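Local coordinates for protein Aster-A (Mus musculus, PDB 6GQF) that carries cholesterol from the plasma membrane to the endoplasmic reticulum without vesicles, holding the sterol in the ASTER (VASt) domain contained in this chain, at residues 47-58 and 197-205; 88-98 and 109-119. All coordinates share one frame; numbering follows the deposited sequence.

Interaction 1 of 2, residues 47-58 and 197-205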
loop_
_atom_site.group_PDB
_atom_site.type_symbol
_atom_site.label_atom_id
_atom_site.label_comp_id
_atom_site.label_asym_id
_atom_site.label_seq_id
_atom_site.Cartn_x
_atom_site.Cartn_y
_atom_site.Cartn_z
ATOM N N PHE A 47 12.873 -12.075 -3.058
ATOM C CA PHE A 47 13.437 -11.547 -4.289
ATOM C C PHE A 47 14.953 -11.565 -4.231
ATOM O O PHE A 47 15.544 -11.433 -3.161
ATOM C CB PHE A 47 12.938 -10.124 -4.538
ATOM C CG PHE A 47 11.464 -10.041 -4.779
ATOM C CD1 PHE A 47 10.950 -10.219 -6.050
ATOM C CD2 PHE A 47 10.590 -9.796 -3.734
ATOM C CE1 PHE A 47 9.596 -10.150 -6.277
ATOM C CE2 PHE A 47 9.233 -9.727 -3.954
ATOM C CZ PHE A 47 8.734 -9.904 -5.227
ATOM N N HIS A 48 15.574 -11.722 -5.395
ATOM C CA HIS A 48 17.025 -11.683 -5.504
ATOM C C HIS A 48 17.492 -10.253 -5.762
ATOM O O HIS A 48 18.387 -10.008 -6.571
ATOM C CB HIS A 48 17.507 -12.625 -6.609
ATOM C CG HIS A 48 17.485 -14.071 -6.220
ATOM N ND1 HIS A 48 16.935 -15.050 -7.019
ATOM C CD2 HIS A 48 17.949 -14.704 -5.117
ATOM C CE1 HIS A 48 17.060 -16.223 -6.423
ATOM N NE2 HIS A 48 17.671 -16.040 -5.268
ATOM N N MET A 49 16.861 -9.315 -5.063
ATOM C CA MET A 49 17.276 -7.922 -5.064
ATOM C C MET A 49 17.638 -7.550 -3.640
ATOM O O MET A 49 17.045 -8.063 -2.692
ATOM C CB MET A 49 16.163 -7.021 -5.604
ATOM C CG MET A 49 15.850 -7.264 -7.072
ATOM S SD MET A 49 14.395 -6.384 -7.668
ATOM C CE MET A 49 13.094 -7.301 -6.846
ATOM N N GLY A 50 18.627 -6.678 -3.486
ATOM C CA GLY A 50 19.021 -6.224 -2.168
ATOM C C GLY A 50 17.865 -5.542 -1.464
ATOM O O GLY A 50 16.970 -4.997 -2.112
ATOM N N ALA A 51 17.878 -5.583 -0.136
ATOM C CA ALA A 51 16.878 -4.883 0.653
ATOM C C ALA A 51 16.933 -3.394 0.332
ATOM O O ALA A 51 15.913 -2.708 0.339
ATOM C CB ALA A 51 17.100 -5.125 2.137
ATOM N N GLU A 52 18.134 -2.909 0.027
ATOM C CA GLU A 52 18.335 -1.501 -0.286
ATOM C C GLU A 52 17.646 -1.181 -1.600
ATOM O O GLU A 52 16.875 -0.228 -1.693
ATOM C CB GLU A 52 19.827 -1.150 -0.381
ATOM C CG GLU A 52 20.698 -1.703 0.749
ATOM C CD GLU A 52 21.157 -3.144 0.523
ATOM O OE1 GLU A 52 20.764 -3.757 -0.495
ATOM O OE2 GLU A 52 21.915 -3.663 1.373
ATOM N N ARG A 53 17.929 -1.992 -2.613
ATOM C CA ARG A 53 17.353 -1.796 -3.935
ATOM C C ARG A 53 15.839 -1.954 -3.889
ATOM O O ARG A 53 15.106 -1.142 -4.448
ATOM C CB ARG A 53 17.963 -2.783 -4.933
ATOM C CG ARG A 53 17.363 -2.733 -6.329
ATOM C CD ARG A 53 17.410 -1.331 -6.911
ATOM N NE ARG A 53 16.842 -1.276 -8.256
ATOM C CZ ARG A 53 16.695 -0.155 -8.955
ATOM N NH1 ARG A 53 17.070 1.007 -8.436
ATOM N NH2 ARG A 53 16.170 -0.195 -10.172
ATOM N N LEU A 54 15.373 -2.995 -3.211
ATOM C CA LEU A 54 13.947 -3.265 -3.123
ATOM C C LEU A 54 13.237 -2.122 -2.407
ATOM O O LEU A 54 12.126 -1.729 -2.772
ATOM C CB LEU A 54 13.704 -4.585 -2.398
ATOM C CG LEU A 54 12.296 -5.160 -2.465
ATOM C CD1 LEU A 54 11.872 -5.393 -3.900
ATOM C CD2 LEU A 54 12.246 -6.458 -1.678
ATOM N N GLN A 55 13.897 -1.591 -1.384
ATOM C CA GLN A 55 13.396 -0.434 -0.655
ATOM C C GLN A 55 13.368 0.807 -1.550
ATOM O O GLN A 55 12.405 1.578 -1.533
ATOM C CB GLN A 55 14.258 -0.187 0.580
ATOM C CG GLN A 55 13.858 1.029 1.394
ATOM C CD GLN A 55 14.710 1.229 2.642
ATOM O OE1 GLN A 55 14.877 2.357 3.104
ATOM N NE2 GLN A 55 15.244 0.139 3.197
ATOM N N GLN A 56 14.428 0.990 -2.331
ATOM C CA GLN A 56 14.506 2.093 -3.285
ATOM C C GLN A 56 13.374 2.025 -4.295
ATOM O O GLN A 56 12.840 3.048 -4.714
ATOM C CB GLN A 56 15.848 2.083 -4.021
ATOM C CG GLN A 56 17.028 2.591 -3.200
ATOM C CD GLN A 56 18.359 2.427 -3.916
ATOM O OE1 GLN A 56 18.468 1.684 -4.895
ATOM N NE2 GLN A 56 19.380 3.128 -3.432
ATOM N N MET A 57 13.012 0.810 -4.685
ATOM C CA MET A 57 11.997 0.621 -5.707
ATOM C C MET A 57 10.601 0.957 -5.190
ATOM O O MET A 57 9.794 1.539 -5.913
ATOM C CB MET A 57 12.036 -0.816 -6.225
ATOM C CG MET A 57 13.284 -1.134 -7.036
ATOM S SD MET A 57 13.501 -2.892 -7.351
ATOM C CE MET A 57 12.093 -3.182 -8.416
ATOM N N LEU A 58 10.326 0.610 -3.936
ATOM C CA LEU A 58 8.984 0.758 -3.377
ATOM C C LEU A 58 8.753 2.082 -2.656
ATOM O O LEU A 58 7.651 2.631 -2.705
ATOM C CB LEU A 58 8.696 -0.388 -2.404
ATOM C CG LEU A 58 8.543 -1.781 -3.010
ATOM C CD1 LEU A 58 8.332 -2.798 -1.908
ATOM C CD2 LEU A 58 7.392 -1.814 -3.983
ATOM N N LEU A 197 1.434 -5.984 -7.885
ATOM C CA LEU A 197 2.663 -5.378 -7.391
ATOM C C LEU A 197 3.740 -6.438 -7.209
ATOM O O LEU A 197 4.923 -6.179 -7.432
ATOM C CB LEU A 197 2.411 -4.643 -6.070
ATOM C CG LEU A 197 3.645 -4.146 -5.300
ATOM C CD1 LEU A 197 4.422 -3.081 -6.077
ATOM C CD2 LEU A 197 3.236 -3.622 -3.932
ATOM N N ASP A 198 3.322 -7.632 -6.796
ATOM C CA ASP A 198 4.242 -8.745 -6.582
ATOM C C ASP A 198 4.787 -9.253 -7.914
ATOM O O ASP A 198 5.960 -9.612 -8.020
ATOM C CB ASP A 198 3.538 -9.877 -5.826
ATOM C CG ASP A 198 4.477 -11.004 -5.444
ATOM O OD1 ASP A 198 5.632 -10.719 -5.065
ATOM O OD2 ASP A 198 4.055 -12.177 -5.520
ATOM N N ARG A 199 3.927 -9.267 -8.929
ATOM C CA ARG A 199 4.304 -9.740 -10.255
ATOM C C ARG A 199 5.287 -8.789 -10.946
ATOM O O ARG A 199 6.177 -9.231 -11.672
ATOM C CB ARG A 199 3.055 -9.930 -11.118
ATOM C CG ARG A 199 3.349 -10.144 -12.595
ATOM C CD ARG A 199 2.105 -10.553 -13.370
ATOM N NE ARG A 199 1.804 -11.976 -13.229
ATOM C CZ ARG A 199 0.835 -12.601 -13.890
ATOM N NH1 ARG A 199 0.067 -11.933 -14.743
ATOM N NH2 ARG A 199 0.635 -13.898 -13.699
ATOM N N GLU A 200 5.128 -7.489 -10.721
ATOM C CA GLU A 200 5.972 -6.496 -11.382
ATOM C C GLU A 200 7.369 -6.444 -10.774
ATOM O O GLU A 200 8.341 -6.119 -11.460
ATOM C CB GLU A 200 5.320 -5.114 -11.315
ATOM C CG GLU A 200 4.144 -4.946 -12.268
ATOM C CD GLU A 200 4.543 -5.110 -13.724
ATOM O OE1 GLU A 200 5.607 -4.578 -14.111
ATOM O OE2 GLU A 200 3.801 -5.778 -14.477
ATOM N N LEU A 201 7.466 -6.753 -9.486
ATOM C CA LEU A 201 8.758 -6.853 -8.822
ATOM C C LEU A 201 9.465 -8.124 -9.268
ATOM O O LEU A 201 10.693 -8.166 -9.370
ATOM C CB LEU A 201 8.591 -6.845 -7.299
ATOM C CG LEU A 201 8.343 -5.496 -6.621
ATOM C CD1 LEU A 201 8.106 -5.708 -5.142
ATOM C CD2 LEU A 201 9.516 -4.556 -6.827
ATOM N N ALA A 202 8.679 -9.162 -9.531
ATOM C CA ALA A 202 9.215 -10.423 -10.017
ATOM C C ALA A 202 9.925 -10.221 -11.356
ATOM O O ALA A 202 11.111 -10.534 -11.494
ATOM C CB ALA A 202 8.102 -11.457 -10.146
ATOM N N LYS A 203 9.207 -9.677 -12.337
ATOM C CA LYS A 203 9.773 -9.459 -13.666
ATOM C C LYS A 203 10.859 -8.385 -13.670
ATOM O O LYS A 203 11.587 -8.237 -14.650
ATOM C CB LYS A 203 8.675 -9.090 -14.660
ATOM C CG LYS A 203 7.863 -7.877 -14.272
ATOM C CD LYS A 203 6.806 -7.550 -15.324
ATOM C CE LYS A 203 5.888 -8.731 -15.604
ATOM N NZ LYS A 203 4.670 -8.336 -16.368
ATOM N N ALA A 204 10.961 -7.633 -12.578
ATOM C CA ALA A 204 12.072 -6.712 -12.391
ATOM C C ALA A 204 13.251 -7.481 -11.806
ATOM O O ALA A 204 13.104 -8.194 -10.812
ATOM C CB ALA A 204 11.669 -5.566 -11.486
ATOM N N GLU A 205 14.412 -7.349 -12.440
ATOM C CA GLU A 205 15.602 -8.102 -12.048
ATOM C C GLU A 205 16.855 -7.231 -12.123
ATOM O O GLU A 205 17.906 -7.667 -12.592
ATOM C CB GLU A 205 15.759 -9.332 -12.944
ATOM C CG GLU A 205 14.595 -10.320 -12.844
ATOM C CD GLU A 205 14.381 -11.118 -14.115
ATOM O OE1 GLU A 205 15.151 -10.934 -15.082
ATOM O OE2 GLU A 205 13.433 -11.932 -14.147
#
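Leu201 reaches from the end of the long C-terminal helix into a cluster of apolar side chains, and its two methyls reach different neighbours but share Leu54, whose CD1 touches both. CD2 meets the methyl CE of Met57 at 3.3 Å, the two side chains running antiparallel alongside one another, while the side chain of Leu54 lies roughly perpendicular to that of Leu201. CD1 of Leu201 faces CD2 of Leu58, 4.1 Å away. Leu58 extends the apolar strip by one helical turn, since the same CD2 lies 3.8 Å from CD1 of Leu197.

The Phe47 ring meets the root of Leu201 obliquely, with CE1 3.6 Å from Leu201 CB. At the ring edge, near its plane, CZ approaches Asp198 OD1 at 3.2 Å, with ring and carboxylate planes 83° apart. That oxygen is also hydrogen-bonded to Ser45 OG.

In this Bet v 1-like (StAR-related) fold the C-terminal helix, residues 176-202, packs over the concave antiparallel sheet, and here its last turns meet the end of the first strand and the short helix 51-58. The axes of the short helical segments come no closer than 12.4 Å, at 128°, so side chains bridge the gap and no hydrogen bond crosses it. Leu162 of strand 159-170 and Phe64 of helix 63-71 also border Leu201. Farther along the C-terminal segment, Ala204 CB is touched by Met57 CE at 3.9 Å, while Met49, with a kink at its last torsion (-71°), brings CE to 3.6 Å from the carbonyl oxygen of Leu201.

Interaction 2 of 2, residues 88-98 and 109-119. With HC3 (25-hydroxycholesterol), chain E.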
loop_
_atom_site.group_PDB
_atom_site.type_symbol
_atom_site.label_atom_id
_atom_site.label_comp_id
_atom_site.label_asym_id
_atom_site.label_seq_id
_atom_site.Cartn_x
_atom_site.Cartn_y
_atom_site.Cartn_z
ATOM N N CYS A 88 13.696 8.438 15.043
ATOM C CA CYS A 88 13.501 6.988 14.946
ATOM C C CYS A 88 12.723 6.565 13.698
ATOM O O CYS A 88 12.729 5.388 13.333
ATOM C CB CYS A 88 12.777 6.469 16.191
ATOM S SG CYS A 88 11.069 7.037 16.348
ATOM N N HIS A 89 12.046 7.513 13.053
ATOM C CA HIS A 89 11.320 7.209 11.822
ATOM C C HIS A 89 11.246 8.406 10.869
ATOM O O HIS A 89 11.758 9.482 11.166
ATOM C CB HIS A 89 9.910 6.709 12.157
ATOM C CG HIS A 89 9.029 7.739 12.797
ATOM N ND1 HIS A 89 8.616 8.881 12.142
ATOM C CD2 HIS A 89 8.468 7.789 14.027
ATOM C CE1 HIS A 89 7.847 9.592 12.946
ATOM N NE2 HIS A 89 7.741 8.951 14.096
ATOM N N GLN A 90 10.623 8.191 9.714
ATOM C CA GLN A 90 10.410 9.241 8.722
ATOM C C GLN A 90 8.969 9.148 8.232
ATOM O O GLN A 90 8.309 8.133 8.451
ATOM C CB GLN A 90 11.393 9.106 7.552
ATOM C CG GLN A 90 12.855 8.940 7.969
ATOM C CD GLN A 90 13.787 8.712 6.788
ATOM O OE1 GLN A 90 14.424 7.661 6.678
ATOM N NE2 GLN A 90 13.879 9.701 5.904
ATOM N N ARG A 91 8.481 10.202 7.581
ATOM C CA ARG A 91 7.111 10.222 7.068
ATOM C C ARG A 91 7.020 10.951 5.738
ATOM O O ARG A 91 7.690 11.957 5.516
ATOM C CB ARG A 91 6.151 10.880 8.070
ATOM C CG ARG A 91 6.092 10.189 9.426
ATOM C CD ARG A 91 5.149 10.890 10.401
ATOM N NE ARG A 91 3.744 10.752 10.013
ATOM C CZ ARG A 91 2.918 11.755 9.713
ATOM N NH1 ARG A 91 3.318 13.025 9.745
ATOM N NH2 ARG A 91 1.665 11.481 9.379
ATOM N N ARG A 92 6.188 10.422 4.852
ATOM C CA ARG A 92 5.821 11.121 3.631
ATOM C C ARG A 92 4.333 10.930 3.401
ATOM O O ARG A 92 3.675 10.170 4.115
ATOM C CB ARG A 92 6.627 10.620 2.425
ATOM C CG ARG A 92 6.352 9.177 2.013
ATOM C CD ARG A 92 7.036 8.824 0.694
ATOM N NE ARG A 92 6.719 7.461 0.269
ATOM C CZ ARG A 92 7.064 6.933 -0.903
ATOM N NH1 ARG A 92 7.747 7.646 -1.788
ATOM N NH2 ARG A 92 6.725 5.685 -1.197
ATOM N N VAL A 93 3.810 11.637 2.407
ATOM C CA VAL A 93 2.413 11.517 2.025
ATOM C C VAL A 93 2.290 11.445 0.508
ATOM O O VAL A 93 3.056 12.080 -0.219
ATOM C CB VAL A 93 1.565 12.694 2.559
ATOM C CG1 VAL A 93 1.291 12.522 4.042
ATOM C CG2 VAL A 93 2.253 14.031 2.289
ATOM N N LEU A 94 1.328 10.651 0.048
ATOM C CA LEU A 94 1.058 10.479 -1.374
ATOM C C LEU A 94 -0.382 10.853 -1.658
ATOM O O LEU A 94 -1.231 10.802 -0.769
ATOM C CB LEU A 94 1.304 9.032 -1.821
ATOM C CG LEU A 94 2.683 8.416 -1.580
ATOM C CD1 LEU A 94 2.900 8.000 -0.121
ATOM C CD2 LEU A 94 2.877 7.232 -2.513
ATOM N N THR A 95 -0.659 11.221 -2.901
ATOM C CA THR A 95 -2.029 11.369 -3.339
ATOM C C THR A 95 -2.124 10.966 -4.795
ATOM O O THR A 95 -1.181 11.160 -5.562
ATOM C CB THR A 95 -2.553 12.804 -3.151
ATOM O OG1 THR A 95 -3.909 12.878 -3.607
ATOM C CG2 THR A 95 -1.702 13.809 -3.919
ATOM N N TYR A 96 -3.255 10.383 -5.170
ATOM C CA TYR A 96 -3.486 10.004 -6.553
ATOM C C TYR A 96 -4.945 9.658 -6.762
ATOM O O TYR A 96 -5.650 9.281 -5.822
ATOM C CB TYR A 96 -2.595 8.826 -6.959
ATOM C CG TYR A 96 -2.420 7.788 -5.881
ATOM C CD1 TYR A 96 -3.465 6.949 -5.517
ATOM C CD2 TYR A 96 -1.208 7.647 -5.228
ATOM C CE1 TYR A 96 -3.305 6.004 -4.523
ATOM C CE2 TYR A 96 -1.036 6.708 -4.239
ATOM C CZ TYR A 96 -2.086 5.887 -3.889
ATOM O OH TYR A 96 -1.910 4.948 -2.900
ATOM N N THR A 97 -5.388 9.817 -8.004
ATOM C CA THR A 97 -6.738 9.468 -8.406
ATOM C C THR A 97 -6.732 8.053 -8.957
ATOM O O THR A 97 -5.823 7.673 -9.694
ATOM C CB THR A 97 -7.274 10.448 -9.456
ATOM O OG1 THR A 97 -7.312 11.765 -8.893
ATOM C CG2 THR A 97 -8.677 10.045 -9.934
ATOM N N ILE A 98 -7.743 7.275 -8.583
ATOM C CA ILE A 98 -7.844 5.885 -9.007
ATOM C C ILE A 98 -9.151 5.639 -9.744
ATOM O O ILE A 98 -10.111 6.391 -9.578
ATOM C CB ILE A 98 -7.759 4.910 -7.809
ATOM C CG1 ILE A 98 -8.984 5.066 -6.894
ATOM C CG2 ILE A 98 -6.449 5.121 -7.046
ATOM C CD1 ILE A 98 -9.012 4.088 -5.739
ATOM N N ALA A 109 -11.954 8.008 -7.897
ATOM C CA ALA A 109 -11.835 8.495 -6.526
ATOM C C ALA A 109 -10.417 8.963 -6.224
ATOM O O ALA A 109 -9.467 8.537 -6.873
ATOM C CB ALA A 109 -12.243 7.410 -5.548
ATOM N N SER A 110 -10.285 9.837 -5.230
ATOM C CA SER A 110 -8.982 10.321 -4.789
ATOM C C SER A 110 -8.512 9.497 -3.600
ATOM O O SER A 110 -9.326 9.000 -2.821
ATOM C CB SER A 110 -9.041 11.805 -4.413
ATOM O OG SER A 110 -9.302 12.611 -5.547
ATOM N N VAL A 111 -7.197 9.361 -3.471
ATOM C CA VAL A 111 -6.602 8.585 -2.393
ATOM C C VAL A 111 -5.430 9.327 -1.787
ATOM O O VAL A 111 -4.392 9.469 -2.422
ATOM C CB VAL A 111 -6.113 7.211 -2.888
ATOM C CG1 VAL A 111 -5.365 6.468 -1.779
ATOM C CG2 VAL A 111 -7.279 6.385 -3.397
ATOM N N VAL A 112 -5.597 9.789 -0.555
ATOM C CA VAL A 112 -4.489 10.349 0.200
ATOM C C VAL A 112 -3.877 9.243 1.036
ATOM O O VAL A 112 -4.592 8.532 1.739
ATOM C CB VAL A 112 -4.937 11.497 1.101
ATOM C CG1 VAL A 112 -3.784 11.975 1.984
ATOM C CG2 VAL A 112 -5.468 12.630 0.258
ATOM N N GLU A 113 -2.558 9.102 0.951
ATOM C CA GLU A 113 -1.846 8.054 1.672
ATOM C C GLU A 113 -0.721 8.641 2.518
ATOM O O GLU A 113 -0.066 9.597 2.111
ATOM C CB GLU A 113 -1.283 7.016 0.691
ATOM C CG GLU A 113 -0.575 5.833 1.355
ATOM C CD GLU A 113 -0.031 4.834 0.352
ATOM O OE1 GLU A 113 -0.120 5.104 -0.865
ATOM O OE2 GLU A 113 0.488 3.779 0.780
ATOM N N THR A 114 -0.518 8.059 3.696
ATOM C CA THR A 114 0.553 8.462 4.603
ATOM C C THR A 114 1.437 7.267 4.941
ATOM O O THR A 114 0.940 6.237 5.391
ATOM C CB THR A 114 -0.011 9.053 5.901
ATOM O OG1 THR A 114 -0.993 10.042 5.584
ATOM C CG2 THR A 114 1.085 9.685 6.730
ATOM N N GLN A 115 2.742 7.413 4.732
ATOM C CA GLN A 115 3.686 6.329 4.991
ATOM C C GLN A 115 4.727 6.717 6.033
ATOM O O GLN A 115 5.319 7.788 5.949
ATOM C CB GLN A 115 4.384 5.911 3.697
ATOM C CG GLN A 115 3.463 5.244 2.697
ATOM C CD GLN A 115 4.210 4.696 1.503
ATOM O OE1 GLN A 115 5.349 5.084 1.240
ATOM N NE2 GLN A 115 3.579 3.780 0.776
ATOM N N THR A 116 4.936 5.835 7.010
ATOM C CA THR A 116 5.958 6.021 8.040
ATOM C C THR A 116 7.010 4.915 7.982
ATOM O O THR A 116 6.694 3.754 8.220
ATOM C CB THR A 116 5.345 6.037 9.456
ATOM O OG1 THR A 116 4.356 7.070 9.542
ATOM C CG2 THR A 116 6.414 6.291 10.504
ATOM N N LEU A 117 8.259 5.286 7.697
ATOM C CA LEU A 117 9.339 4.312 7.532
ATOM C C LEU A 117 10.162 4.144 8.802
ATOM O O LEU A 117 10.610 5.119 9.397
ATOM C CB LEU A 117 10.263 4.732 6.382
ATOM C CG LEU A 117 11.121 3.641 5.725
ATOM C CD1 LEU A 117 11.630 4.139 4.389
ATOM C CD2 LEU A 117 12.298 3.211 6.592
ATOM N N PHE A 118 10.360 2.890 9.198
ATOM C CA PHE A 118 11.226 2.540 10.319
ATOM C C PHE A 118 12.395 1.692 9.832
ATOM O O PHE A 118 12.198 0.589 9.322
ATOM C CB PHE A 118 10.447 1.777 11.389
ATOM C CG PHE A 118 9.209 2.479 11.853
ATOM C CD1 PHE A 118 7.996 2.268 11.216
ATOM C CD2 PHE A 118 9.257 3.349 12.928
ATOM C CE1 PHE A 118 6.855 2.915 11.645
ATOM C CE2 PHE A 118 8.122 3.997 13.359
ATOM C CZ PHE A 118 6.918 3.781 12.719
ATOM N N ARG A 119 13.610 2.207 9.988
ATOM C CA ARG A 119 14.800 1.490 9.552
ATOM C C ARG A 119 15.215 0.446 10.586
ATOM O O ARG A 119 15.497 0.780 11.737
ATOM C CB ARG A 119 15.945 2.468 9.300
ATOM C CG ARG A 119 15.548 3.665 8.456
ATOM C CD ARG A 119 16.731 4.201 7.681
ATOM N NE ARG A 119 17.265 3.186 6.780
ATOM C CZ ARG A 119 16.764 2.911 5.580
ATOM N NH1 ARG A 119 15.716 3.586 5.123
ATOM N NH2 ARG A 119 17.315 1.960 4.835
HETATM C C18 HC3 E . -9.844 -0.683 -3.015
HETATM C C13 HC3 E . -9.884 0.763 -2.508
HETATM C C12 HC3 E . -9.310 1.531 -3.565
HETATM C C11 HC3 E . -7.715 1.243 -3.789
HETATM C C9 HC3 E . -6.903 1.376 -2.505
HETATM C C10 HC3 E . -5.317 1.094 -2.726
HETATM C C19 HC3 E . -5.178 -0.121 -3.613
HETATM C C1 HC3 E . -4.691 2.271 -3.472
HETATM C C2 HC3 E . -3.200 2.109 -3.651
HETATM C C3 HC3 E . -2.483 1.887 -2.358
HETATM O O1 HC3 E . -1.102 1.619 -2.606
HETATM C C4 HC3 E . -3.072 0.717 -1.575
HETATM C C5 HC3 E . -4.588 0.850 -1.463
HETATM C C6 HC3 E . -5.383 0.140 -0.202
HETATM C C7 HC3 E . -6.789 0.554 0.006
HETATM C C8 HC3 E . -7.531 0.493 -1.432
HETATM C C14 HC3 E . -8.986 0.843 -1.247
HETATM C C15 HC3 E . -9.828 0.122 -0.075
HETATM C C16 HC3 E . -11.457 0.358 -0.570
HETATM C C17 HC3 E . -11.413 1.057 -1.943
HETATM C C20 HC3 E . -12.443 0.671 -2.894
HETATM C C21 HC3 E . -12.761 1.922 -3.766
HETATM C C22 HC3 E . -13.768 0.062 -2.318
HETATM C C23 HC3 E . -15.009 0.908 -2.463
HETATM C C24 HC3 E . -16.046 0.242 -1.590
HETATM C C25 HC3 E . -17.430 0.691 -1.987
HETATM C C26 HC3 E . -18.399 0.101 -0.991
HETATM C C27 HC3 E . -17.506 2.205 -1.941
HETATM O O2 HC3 E . -17.724 0.215 -3.279
#
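Strands 90-98 and 109-119 run antiparallel, their N-to-C directions 162° apart, and five hydrogen-bonded pairs from Gln90-Leu117 to Ile98-Ala109 join them by two backbone bonds each. On the face that carries Arg92, Leu94, Tyr96 and Ile98, the Arg92 and Gln115 side chains extend in the same direction next to each other. Arg92 grips Gln115 side-on: NE and NH2 each donate to Gln115 OE1 at 2.9 Å. The oxygen lies in the guanidinium plane, whereas both nitrogens come from the same face of the amide, whose plane is turned 38° from the guanidinium. At its other end, Gln115 NE2 donates to Glu113 OE2 at 3.1 Å, meeting the carboxylate from above its plane.

These strands form a β-hairpin of the curved antiparallel sheet of the VASt domain, and the face bearing Tyr96 and Ile98 lines the sterol pocket. Tyr96 OH donates to Glu113 OE1 at 2.7 Å, while Ser131 OG binds the other carboxylate oxygen, OE2. With its CG between the backbone N and the carbonyl carbon (chi1 38°), Tyr96 leans toward Val111, whose CG1 is 3.5 Å from ring atom CE1. The hydroxyl also comes within 3.2 Å of sterol C3, and Ile98 CD1 lies 3.4 Å from sterol C12. Replacing Gln115 with a leucine would probably leave Arg92 NE and NH2 without their shared acceptor and take one of the donors from Glu113 OE2, which would still have Ser131.

Across the sheet, on the face bearing Val93 and Thr114, the Thr116 methyl CG2 sits over the His89 ring in a CH-pi contact, 4.0 Å from its centroid.

The two interactions belong to one VASt domain, their centres about 19 Å apart. Along the chain, the hairpin of interaction 2 falls between the halves of interaction 1: residues 47-58 come first, then strands 90-99 and 108-119, and residues 197-205 end the modelled chain. Strand 40-47, which leads into interaction 1, is an outer strand of the sheet, while the hairpin lies toward the opposite edge. Helix 51-58 spans the space between them, and Gln55 OE1 probably accepts a hydrogen bond from Arg119 NH1. Interaction 1 thus joins the helical cover to the sheet, and interaction 2 contributes part of the wall around the 25-hydroxycholesterol.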